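Local coordinates for BamaA.19900.a (Balamuthia mandrillaris, PDB 6VZZ), which is a glucokinase of the actin-like ATPase clan that binds glucose and probably transfers phosphate from ATP to its 6-hydroxyl, at residues I224-E237 with K307-I319. Sequence-based numbering, arbitrary orientation.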
ATOM      1  N   ILE A 224       5.197  13.233  -1.365  1.00 34.43           N
ATOM      2  CA  ILE A 224       4.564  13.441  -2.661  1.00 36.57           C
ATOM      3  C   ILE A 224       5.474  12.971  -3.791  1.00 38.82           C
ATOM      4  O   ILE A 224       6.668  12.725  -3.588  1.00 37.37           O
ATOM      5  CB  ILE A 224       4.192  14.924  -2.837  1.00 37.41           C
ATOM      6  CG1 ILE A 224       5.384  15.818  -2.500  1.00 38.18           C
ATOM      7  CG2 ILE A 224       3.042  15.282  -1.927  1.00 35.72           C
ATOM      8  CD1 ILE A 224       6.350  16.010  -3.615  1.00 39.78           C
ATOM      9  N   SER A 225       4.918  12.881  -4.994  1.00 39.43           N
ATOM     10  CA  SER A 225       5.658  12.650  -6.214  1.00 37.87           C
ATOM     11  C   SER A 225       5.606  13.878  -7.115  1.00 37.09           C
ATOM     12  O   SER A 225       4.609  14.600  -7.124  1.00 40.84           O
ATOM     13  CB  SER A 225       5.086  11.444  -6.963  1.00 35.58           C
ATOM     14  OG  SER A 225       5.595  10.253  -6.408  1.00 35.69           O
ATOM     15  N   PRO A 226       6.654  14.144  -7.885  1.00 39.74           N
ATOM     16  CA  PRO A 226       6.643  15.284  -8.807  1.00 39.69           C
ATOM     17  C   PRO A 226       5.962  14.892 -10.113  1.00 40.99           C
ATOM     18  O   PRO A 226       5.536  13.756 -10.288  1.00 41.15           O
ATOM     19  CB  PRO A 226       8.129  15.565  -9.013  1.00 36.82           C
ATOM     20  CG  PRO A 226       8.747  14.224  -8.962  1.00 35.87           C
ATOM     21  CD  PRO A 226       7.934  13.418  -7.946  1.00 41.82           C
ATOM     22  N   VAL A 227       5.852  15.856 -11.031  1.00 41.89           N
ATOM     23  CA  VAL A 227       5.451  15.540 -12.400  1.00 41.30           C
ATOM     24  C   VAL A 227       6.701  15.310 -13.231  1.00 45.29           C
ATOM     25  O   VAL A 227       7.826  15.515 -12.756  1.00 43.56           O
ATOM     26  CB  VAL A 227       4.606  16.653 -13.047  1.00 45.60           C
ATOM     27  CG1 VAL A 227       3.241  16.722 -12.440  1.00 44.65           C
ATOM     28  CG2 VAL A 227       5.323  17.996 -12.946  1.00 44.48           C
ATOM     29  N   GLY A 228       6.504  14.925 -14.492  1.00 44.49           N
ATOM     30  CA  GLY A 228       7.588  14.840 -15.436  1.00 45.07           C
ATOM     31  C   GLY A 228       8.192  16.200 -15.733  1.00 49.37           C
ATOM     32  O   GLY A 228       7.496  17.220 -15.805  1.00 47.46           O
ATOM     33  N   PRO A 229       9.515  16.232 -15.913  1.00 50.03           N
ATOM     34  CA  PRO A 229      10.205  17.515 -16.157  1.00 50.88           C
ATOM     35  C   PRO A 229       9.689  18.296 -17.357  1.00 50.95           C
ATOM     36  O   PRO A 229       9.845  19.521 -17.384  1.00 52.09           O
ATOM     37  CB  PRO A 229      11.663  17.087 -16.354  1.00 54.63           C
ATOM     38  CG  PRO A 229      11.785  15.824 -15.524  1.00 49.29           C
ATOM     39  CD  PRO A 229      10.456  15.123 -15.660  1.00 47.27           C
ATOM     40  N   ALA A 230       9.073  17.643 -18.339  1.00 51.75           N
ATOM     41  CA  ALA A 230       8.517  18.340 -19.493  1.00 48.71           C
ATOM     42  C   ALA A 230       7.065  18.753 -19.298  1.00 51.18           C
ATOM     43  O   ALA A 230       6.508  19.420 -20.173  1.00 51.74           O
ATOM     44  CB  ALA A 230       8.629  17.466 -20.747  1.00 49.16           C
ATOM     45  N   ASN A 231       6.434  18.354 -18.194  1.00 49.20           N
ATOM     46  CA  ASN A 231       5.072  18.787 -17.907  1.00 48.28           C
ATOM     47  C   ASN A 231       5.029  20.306 -17.760  1.00 49.83           C
ATOM     48  O   ASN A 231       5.947  20.915 -17.206  1.00 52.40           O
ATOM     49  CB  ASN A 231       4.586  18.102 -16.625  1.00 48.07           C
ATOM     50  CG  ASN A 231       3.091  18.233 -16.406  1.00 46.65           C
ATOM     51  OD1 ASN A 231       2.582  19.315 -16.125  1.00 48.95           O
ATOM     52  ND2 ASN A 231       2.386  17.115 -16.491  1.00 50.76           N
ATOM     53  N   ALA A 232       3.959  20.924 -18.263  1.00 48.82           N
ATOM     54  CA  ALA A 232       3.864  22.380 -18.199  1.00 50.85           C
ATOM     55  C   ALA A 232       3.746  22.894 -16.774  1.00 52.03           C
ATOM     56  O   ALA A 232       3.977  24.085 -16.534  1.00 51.79           O
ATOM     57  CB  ALA A 232       2.669  22.876 -19.007  1.00 52.17           C
ATOM     58  N   ALA A 233       3.378  22.034 -15.826  1.00 48.25           N
ATOM     59  CA  ALA A 233       3.224  22.432 -14.437  1.00 51.83           C
ATOM     60  C   ALA A 233       4.476  22.168 -13.607  1.00 50.52           C
ATOM     61  O   ALA A 233       4.439  22.329 -12.384  1.00 50.82           O
ATOM     62  CB  ALA A 233       2.020  21.713 -13.817  1.00 48.74           C
ATOM     63  N   TYR A 234       5.583  21.781 -14.246  1.00 46.72           N
ATOM     64  CA  TYR A 234       6.746  21.302 -13.506  1.00 47.14           C
ATOM     65  C   TYR A 234       7.406  22.423 -12.709  1.00 51.98           C
ATOM     66  O   TYR A 234       7.737  22.249 -11.528  1.00 52.35           O
ATOM     67  CB  TYR A 234       7.737  20.659 -14.474  1.00 46.35           C
ATOM     68  CG  TYR A 234       9.016  20.152 -13.836  1.00 52.44           C
ATOM     69  CD1 TYR A 234       8.997  19.080 -12.953  1.00 48.30           C
ATOM     70  CD2 TYR A 234      10.250  20.733 -14.136  1.00 51.69           C
ATOM     71  CE1 TYR A 234      10.158  18.600 -12.383  1.00 43.41           C
ATOM     72  CE2 TYR A 234      11.425  20.256 -13.563  1.00 51.18           C
ATOM     73  CZ  TYR A 234      11.361  19.182 -12.686  1.00 51.84           C
ATOM     74  OH  TYR A 234      12.503  18.682 -12.104  1.00 56.02           O
ATOM     75  N   ALA A 235       7.610  23.583 -13.337  1.00 52.32           N
ATOM     76  CA  ALA A 235       8.249  24.697 -12.645  1.00 53.02           C
ATOM     77  C   ALA A 235       7.387  25.208 -11.499  1.00 53.57           C
ATOM     78  O   ALA A 235       7.902  25.508 -10.414  1.00 54.19           O
ATOM     79  CB  ALA A 235       8.549  25.823 -13.629  1.00 54.19           C
ATOM     80  N   GLU A 236       6.074  25.320 -11.718  1.00 51.15           N
ATOM     81  CA  GLU A 236       5.215  25.898 -10.692  1.00 53.40           C
ATOM     82  C   GLU A 236       4.937  24.910  -9.567  1.00 53.36           C
ATOM     83  O   GLU A 236       4.789  25.328  -8.411  1.00 52.38           O
ATOM     84  CB  GLU A 236       3.901  26.407 -11.302  1.00 53.77           C
ATOM     85  CG  GLU A 236       2.874  25.334 -11.651  1.00 56.54           C
ATOM     86  CD  GLU A 236       1.448  25.884 -11.779  1.00 68.68           C
ATOM     87  OE1 GLU A 236       1.270  27.132 -11.813  1.00 67.63           O
ATOM     88  OE2 GLU A 236       0.505  25.056 -11.841  1.00 69.71           O
ATOM     89  N   GLU A 237       4.872  23.607  -9.868  1.00 52.11           N
ATOM     90  CA  GLU A 237       4.721  22.622  -8.801  1.00 50.53           C
ATOM     91  C   GLU A 237       5.940  22.622  -7.897  1.00 49.61           C
ATOM     92  O   GLU A 237       5.818  22.504  -6.673  1.00 52.69           O
ATOM     93  CB  GLU A 237       4.497  21.225  -9.378  1.00 47.34           C
ATOM     94  CG  GLU A 237       3.079  20.945  -9.819  1.00 48.48           C
ATOM     95  CD  GLU A 237       2.830  19.464 -10.020  1.00 49.63           C
ATOM     96  OE1 GLU A 237       1.813  19.106 -10.656  1.00 47.67           O
ATOM     97  OE2 GLU A 237       3.657  18.656  -9.540  1.00 50.67           O
ATOM     98  N   LYS A 307      -7.444  27.925  -8.990  1.00 53.80           N
ATOM     99  CA  LYS A 307      -6.074  27.446  -9.166  1.00 55.18           C
ATOM    100  C   LYS A 307      -5.639  26.580  -7.988  1.00 52.60           C
ATOM    101  O   LYS A 307      -5.075  25.496  -8.176  1.00 53.20           O
ATOM    102  CB  LYS A 307      -5.128  28.636  -9.354  1.00 56.95           C
ATOM    103  CG  LYS A 307      -3.690  28.273  -9.712  1.00 59.33           C
ATOM    104  CD  LYS A 307      -3.621  27.456 -10.998  1.00 71.50           C
ATOM    105  CE  LYS A 307      -2.180  27.101 -11.382  1.00 73.65           C
ATOM    106  NZ  LYS A 307      -2.102  26.204 -12.576  1.00 65.60           N
ATOM    107  N   ALA A 308      -5.925  27.030  -6.763  1.00 52.67           N
ATOM    108  CA  ALA A 308      -5.559  26.254  -5.582  1.00 52.27           C
ATOM    109  C   ALA A 308      -6.338  24.944  -5.520  1.00 48.70           C
ATOM    110  O   ALA A 308      -5.771  23.876  -5.255  1.00 44.81           O
ATOM    111  CB  ALA A 308      -5.796  27.084  -4.324  1.00 47.64           C
ATOM    112  N   MET A 309      -7.648  25.007  -5.754  1.00 47.01           N
ATOM    113  CA  MET A 309      -8.465  23.798  -5.725  1.00 47.46           C
ATOM    114  C   MET A 309      -8.019  22.809  -6.800  1.00 49.22           C
ATOM    115  O   MET A 309      -7.992  21.595  -6.568  1.00 42.43           O
ATOM    116  CB  MET A 309      -9.932  24.176  -5.908  1.00 47.64           C
ATOM    117  CG  MET A 309     -10.922  23.109  -5.530  1.00 49.73           C
ATOM    118  SD  MET A 309     -11.032  22.929  -3.744  1.00 52.04           S
ATOM    119  CE  MET A 309     -12.219  21.607  -3.611  1.00 51.70           C
ATOM    120  N   MET A 310      -7.664  23.320  -7.982  1.00 51.51           N
ATOM    121  CA  MET A 310      -7.096  22.490  -9.038  1.00 46.13           C
ATOM    122  C   MET A 310      -5.896  21.694  -8.534  1.00 46.65           C
ATOM    123  O   MET A 310      -5.812  20.476  -8.725  1.00 47.18           O
ATOM    124  CB  MET A 310      -6.696  23.379 -10.213  1.00 51.68           C
ATOM    125  CG  MET A 310      -6.505  22.659 -11.526  1.00 60.82           C
ATOM    126  SD  MET A 310      -8.019  21.819 -12.020  1.00 77.57           S
ATOM    127  CE  MET A 310      -7.562  20.122 -11.665  1.00 55.22           C
ATOM    128  N   LEU A 311      -4.942  22.377  -7.899  1.00 47.78           N
ATOM    129  CA  LEU A 311      -3.756  21.691  -7.400  1.00 46.94           C
ATOM    130  C   LEU A 311      -4.108  20.753  -6.260  1.00 43.83           C
ATOM    131  O   LEU A 311      -3.536  19.663  -6.143  1.00 42.80           O
ATOM    132  CB  LEU A 311      -2.713  22.708  -6.951  1.00 46.36           C
ATOM    133  CG  LEU A 311      -2.024  23.446  -8.087  1.00 45.78           C
ATOM    134  CD1 LEU A 311      -1.712  24.855  -7.667  1.00 48.78           C
ATOM    135  CD2 LEU A 311      -0.759  22.704  -8.460  1.00 46.61           C
ATOM    136  N   HIS A 312      -5.038  21.175  -5.405  1.00 45.85           N
ATOM    137  CA  HIS A 312      -5.537  20.326  -4.329  1.00 43.63           C
ATOM    138  C   HIS A 312      -5.995  18.982  -4.883  1.00 41.90           C
ATOM    139  O   HIS A 312      -5.495  17.924  -4.487  1.00 39.66           O
ATOM    140  CB  HIS A 312      -6.672  21.064  -3.613  1.00 42.60           C
ATOM    141  CG  HIS A 312      -7.342  20.282  -2.532  1.00 41.83           C
ATOM    142  ND1 HIS A 312      -6.722  19.968  -1.343  1.00 41.62           N
ATOM    143  CD2 HIS A 312      -8.600  19.790  -2.443  1.00 44.03           C
ATOM    144  CE1 HIS A 312      -7.564  19.297  -0.576  1.00 45.52           C
ATOM    145  NE2 HIS A 312      -8.710  19.173  -1.221  1.00 45.34           N
ATOM    146  N   PHE A 313      -6.906  19.015  -5.857  1.00 43.70           N
ATOM    147  CA  PHE A 313      -7.432  17.774  -6.406  1.00 40.42           C
ATOM    148  C   PHE A 313      -6.429  17.083  -7.308  1.00 41.49           C
ATOM    149  O   PHE A 313      -6.470  15.853  -7.447  1.00 40.78           O
ATOM    150  CB  PHE A 313      -8.734  18.035  -7.148  1.00 43.75           C
ATOM    151  CG  PHE A 313      -9.935  17.815  -6.301  1.00 50.03           C
ATOM    152  CD1 PHE A 313     -10.262  16.538  -5.878  1.00 52.74           C
ATOM    153  CD2 PHE A 313     -10.717  18.873  -5.892  1.00 52.29           C
ATOM    154  CE1 PHE A 313     -11.360  16.318  -5.079  1.00 55.39           C
ATOM    155  CE2 PHE A 313     -11.819  18.654  -5.088  1.00 56.78           C
ATOM    156  CZ  PHE A 313     -12.139  17.374  -4.680  1.00 55.31           C
ATOM    157  N   LYS A 314      -5.521  17.843  -7.922  1.00 41.93           N
ATOM    158  CA  LYS A 314      -4.466  17.214  -8.708  1.00 40.68           C
ATOM    159  C   LYS A 314      -3.645  16.265  -7.846  1.00 39.98           C
ATOM    160  O   LYS A 314      -3.370  15.126  -8.241  1.00 40.92           O
ATOM    161  CB  LYS A 314      -3.578  18.278  -9.349  1.00 43.39           C
ATOM    162  CG  LYS A 314      -2.454  17.689 -10.176  1.00 43.54           C
ATOM    163  CD  LYS A 314      -2.112  18.559 -11.375  1.00 48.21           C
ATOM    164  CE  LYS A 314      -1.207  19.713 -10.994  1.00 49.98           C
ATOM    165  NZ  LYS A 314      -0.609  20.373 -12.206  1.00 54.01           N
ATOM    166  N   PHE A 315      -3.270  16.701  -6.644  1.00 37.61           N
ATOM    167  CA  PHE A 315      -2.456  15.834  -5.803  1.00 37.03           C
ATOM    168  C   PHE A 315      -3.274  14.702  -5.206  1.00 38.20           C
ATOM    169  O   PHE A 315      -2.725  13.628  -4.938  1.00 37.29           O
ATOM    170  CB  PHE A 315      -1.757  16.640  -4.714  1.00 36.63           C
ATOM    171  CG  PHE A 315      -0.485  17.274  -5.180  1.00 39.27           C
ATOM    172  CD1 PHE A 315      -0.510  18.480  -5.871  1.00 41.02           C
ATOM    173  CD2 PHE A 315       0.734  16.650  -4.963  1.00 36.30           C
ATOM    174  CE1 PHE A 315       0.666  19.062  -6.326  1.00 42.72           C
ATOM    175  CE2 PHE A 315       1.906  17.220  -5.409  1.00 37.34           C
ATOM    176  CZ  PHE A 315       1.879  18.432  -6.091  1.00 41.99           C
ATOM    177  N   LEU A 316      -4.577  14.904  -5.006  1.00 39.19           N
ATOM    178  CA  LEU A 316      -5.425  13.768  -4.656  1.00 38.04           C
ATOM    179  C   LEU A 316      -5.414  12.727  -5.770  1.00 37.52           C
ATOM    180  O   LEU A 316      -5.298  11.526  -5.508  1.00 33.82           O
ATOM    181  CB  LEU A 316      -6.854  14.230  -4.367  1.00 38.50           C
ATOM    182  CG  LEU A 316      -7.847  13.073  -4.192  1.00 36.22           C
ATOM    183  CD1 LEU A 316      -7.578  12.324  -2.902  1.00 33.88           C
ATOM    184  CD2 LEU A 316      -9.272  13.565  -4.238  1.00 38.77           C
ATOM    185  N   MET A 317      -5.506  13.172  -7.027  1.00 36.28           N
ATOM    186  CA  MET A 317      -5.438  12.229  -8.136  1.00 36.98           C
ATOM    187  C   MET A 317      -4.068  11.559  -8.232  1.00 36.92           C
ATOM    188  O   MET A 317      -3.978  10.411  -8.675  1.00 32.99           O
ATOM    189  CB  MET A 317      -5.777  12.928  -9.452  1.00 39.28           C
ATOM    190  CG  MET A 317      -7.229  13.353  -9.593  1.00 43.05           C
ATOM    191  SD  MET A 317      -8.374  11.957  -9.617  1.00 46.04           S
ATOM    192  CE  MET A 317      -9.228  12.168  -8.065  1.00 39.16           C
ATOM    193  N   ARG A 318      -2.992  12.247  -7.830  1.00 37.72           N
ATOM    194  CA  ARG A 318      -1.666  11.645  -7.965  1.00 36.06           C
ATOM    195  C   ARG A 318      -1.442  10.531  -6.947  1.00 37.20           C
ATOM    196  O   ARG A 318      -0.874   9.484  -7.284  1.00 37.43           O
ATOM    197  CB  ARG A 318      -0.576  12.702  -7.831  1.00 36.54           C
ATOM    198  CG  ARG A 318       0.811  12.145  -8.069  1.00 36.47           C
ATOM    199  CD  ARG A 318       1.805  13.263  -8.342  1.00 38.34           C
ATOM    200  NE  ARG A 318       1.232  14.235  -9.262  1.00 41.13           N
ATOM    201  CZ  ARG A 318       1.710  15.458  -9.463  1.00 41.72           C
ATOM    202  NH1 ARG A 318       1.090  16.272 -10.305  1.00 40.32           N
ATOM    203  NH2 ARG A 318       2.789  15.874  -8.811  1.00 41.95           N
ATOM    204  N   ILE A 319      -1.857  10.731  -5.694  1.00 32.75           N
ATOM    205  CA  ILE A 319      -1.701   9.659  -4.719  1.00 34.11           C
ATOM    206  C   ILE A 319      -2.644   8.507  -5.057  1.00 34.79           C
ATOM    207  O   ILE A 319      -2.293   7.331  -4.909  1.00 34.18           O
ATOM    208  CB  ILE A 319      -1.906  10.193  -3.281  1.00 33.35           C
ATOM    209  CG1 ILE A 319      -1.722   9.091  -2.228  1.00 33.26           C
ATOM    210  CG2 ILE A 319      -3.285  10.794  -3.105  1.00 33.34           C
ATOM    211  CD1 ILE A 319      -0.430   8.315  -2.347  1.00 33.97           C
TER
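Lys307 and Glu236 reach toward each other from opposite directions and form a salt bridge: Lys307 NZ lies 2.9 Å from Glu236 OE2, on the syn lone pair. Further along helix 303-327, Lys314, its chain kinked in the middle, forms a second salt bridge, NZ 3.1 Å from Glu237 OE1, beside Ala233 CB. The Phe315 ring packs against Ile224, with CD2 4.1 Å from Ile224 CG2, while Leu241 of helix 234-249 also touches it. Arg318 leaves the helix with CG anti to the backbone N (chi1 -176°) and grips Glu237 end-on: NH1 reaches OE1 at 2.9 Å and NH2 reaches OE2 at 3.0 Å, the carboxylate and guanidinium planes being 22° apart. The same NH2 donates to Ser225 O at 2.8 Å, and this oxygen also lies close to the guanidinium plane, although NH2 sits 27° off the carbonyl plane; with NE paired to Glu356, bonds from all three nitrogens fix the group's rotation. Shared by Lys314 and Arg318, Glu237 would probably be stabilised as an anion. Ser225 OG hydrogen-bonds to Ile224 O of the second subunit, so this end of the contact lies at the subunit interface. The arrangement is a partly buried salt-bridge network of Glu237, Lys314 and Arg318, joining helix 303-327 to the first turn of helix 234-249, in a glucokinase of the actin-like ATPase fold.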